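Local coordinates for spore germination protein B3 (Bacillus subtilis subsp. subtilis, PDB 3N54), which takes part, as a membrane lipoprotein of a spore germinant receptor, in the germination response to L-asparagine, glucose, fructose and potassium ions, at residues Q202-S205 with W206-T210. Sequence-based numbering, arbitrary orientation.
Sequences QTLS and WVMGT
A Schellman motif closes the C-terminal end of helix 198-208, with Ser205 and Thr210 meeting across the turn. Gly209 takes positive phi (86°), where a CB would be jammed against the carbonyl O of Met208, so the turn calls for a residue without a side chain. The chain folds back here so that the N of Thr210 reaches the O of Ser205 at 3.0 Å, a weak, bent bond; the N of Gly209 bonds weakly to the O of Trp206. Ahead of this turn the helix keeps its regular i to i+4 ladder, Trp206 N to Gln202 O, Val207 N to Thr203 O and Met208 N to Leu204 O, at 2.8 to 3.1 Å. A side-chain bond then ties the two ends of the cap together, Ser205 OG lying 2.9 Å from Thr210 OG1. Each hydroxyl is swung into place by its first torsion: that of Ser205 trans to its own N (chi1 -180°), that of Thr210 between its N and carbonyl carbon (53°). Leu204 CD1 lies 4.4 Å from Met208 CG in a loose apolar contact on the helix flank. The buried side of the helix packs against strands 223-240 and 245-258 and against helix 271-299. There the indole of Trp206 lies nearly parallel to the ring of Phe340 and bonds through NE1 to Thr253, while Thr203 and Val207 press on Val288.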
loop_
_atom_site.group_PDB
_atom_site.type_symbol
_atom_site.label_atom_id
_atom_site.label_comp_id
_atom_site.label_asym_id
_atom_site.label_seq_id
_atom_site.Cartn_x
_atom_site.Cartn_y
_atom_site.Cartn_z
ATOM N N GLN A 202 3.153 -5.292 -10.579
ATOM C CA GLN A 202 3.209 -6.679 -11.053
ATOM C C GLN A 202 4.650 -7.093 -11.304
ATOM O O GLN A 202 5.074 -8.169 -10.893
ATOM C CB GLN A 202 2.390 -6.876 -12.340
ATOM C CG GLN A 202 2.287 -8.347 -12.751
ATOM C CD GLN A 202 1.550 -8.572 -14.057
ATOM O OE1 GLN A 202 1.917 -8.030 -15.097
ATOM N NE2 GLN A 202 0.523 -9.405 -14.016
ATOM N N THR A 203 5.395 -6.235 -11.990
ATOM C CA THR A 203 6.799 -6.504 -12.286
ATOM C C THR A 203 7.594 -6.736 -11.013
ATOM O O THR A 203 8.322 -7.724 -10.893
ATOM C CB THR A 203 7.440 -5.336 -13.055
ATOM O OG1 THR A 203 6.763 -5.166 -14.304
ATOM C CG2 THR A 203 8.921 -5.600 -13.305
ATOM N N LEU A 204 7.447 -5.814 -10.068
ATOM C CA LEU A 204 8.182 -5.877 -8.809
ATOM C C LEU A 204 7.813 -7.139 -8.046
ATOM O O LEU A 204 8.684 -7.857 -7.558
ATOM C CB LEU A 204 7.891 -4.632 -7.969
ATOM C CG LEU A 204 8.810 -4.359 -6.785
ATOM C CD1 LEU A 204 10.277 -4.353 -7.213
ATOM C CD2 LEU A 204 8.414 -3.034 -6.134
ATOM N N SER A 205 6.519 -7.420 -7.973
ATOM C CA SER A 205 6.026 -8.618 -7.294
ATOM C C SER A 205 6.503 -9.913 -7.954
ATOM O O SER A 205 6.726 -10.915 -7.270
ATOM C CB SER A 205 4.499 -8.607 -7.261
ATOM O OG SER A 205 4.009 -9.764 -6.599
ATOM N N TRP A 206 6.643 -9.883 -9.282
ATOM C CA TRP A 206 7.079 -11.035 -10.073
ATOM C C TRP A 206 8.521 -11.388 -9.751
ATOM O O TRP A 206 8.848 -12.546 -9.485
ATOM C CB TRP A 206 6.957 -10.711 -11.569
ATOM C CG TRP A 206 6.976 -11.876 -12.525
ATOM C CD1 TRP A 206 7.748 -13.002 -12.460
ATOM C CD2 TRP A 206 6.223 -11.981 -13.741
ATOM N NE1 TRP A 206 7.495 -13.813 -13.543
ATOM C CE2 TRP A 206 6.563 -13.209 -14.341
ATOM C CE3 TRP A 206 5.279 -11.160 -14.369
ATOM C CZ2 TRP A 206 5.994 -13.637 -15.541
ATOM C CZ3 TRP A 206 4.715 -11.585 -15.564
ATOM C CH2 TRP A 206 5.077 -12.813 -16.139
ATOM N N VAL A 207 9.381 -10.378 -9.794
ATOM C CA VAL A 207 10.809 -10.557 -9.558
ATOM C C VAL A 207 11.095 -10.928 -8.097
ATOM O O VAL A 207 11.980 -11.737 -7.829
ATOM C CB VAL A 207 11.600 -9.294 -9.967
ATOM C CG1 VAL A 207 13.082 -9.447 -9.654
ATOM C CG2 VAL A 207 11.406 -9.012 -11.459
ATOM N N MET A 208 10.332 -10.357 -7.166
ATOM C CA MET A 208 10.508 -10.646 -5.741
ATOM C C MET A 208 9.897 -11.985 -5.320
ATOM O O MET A 208 10.143 -12.447 -4.210
ATOM C CB MET A 208 9.922 -9.518 -4.889
ATOM C CG MET A 208 10.618 -8.178 -5.082
ATOM S SD MET A 208 12.379 -8.211 -4.712
ATOM C CE MET A 208 12.329 -8.622 -2.968
ATOM N N GLY A 209 9.098 -12.601 -6.190
ATOM C CA GLY A 209 8.532 -13.925 -5.903
ATOM C C GLY A 209 7.238 -13.933 -5.110
ATOM O O GLY A 209 6.760 -14.993 -4.720
ATOM N N THR A 210 6.661 -12.758 -4.877
ATOM C CA THR A 210 5.399 -12.644 -4.159
ATOM C C THR A 210 4.187 -12.699 -5.088
ATOM O O THR A 210 3.053 -12.635 -4.624
ATOM C CB THR A 210 5.342 -11.327 -3.371
ATOM O OG1 THR A 210 5.635 -10.232 -4.252
ATOM C CG2 THR A 210 6.347 -11.349 -2.232
#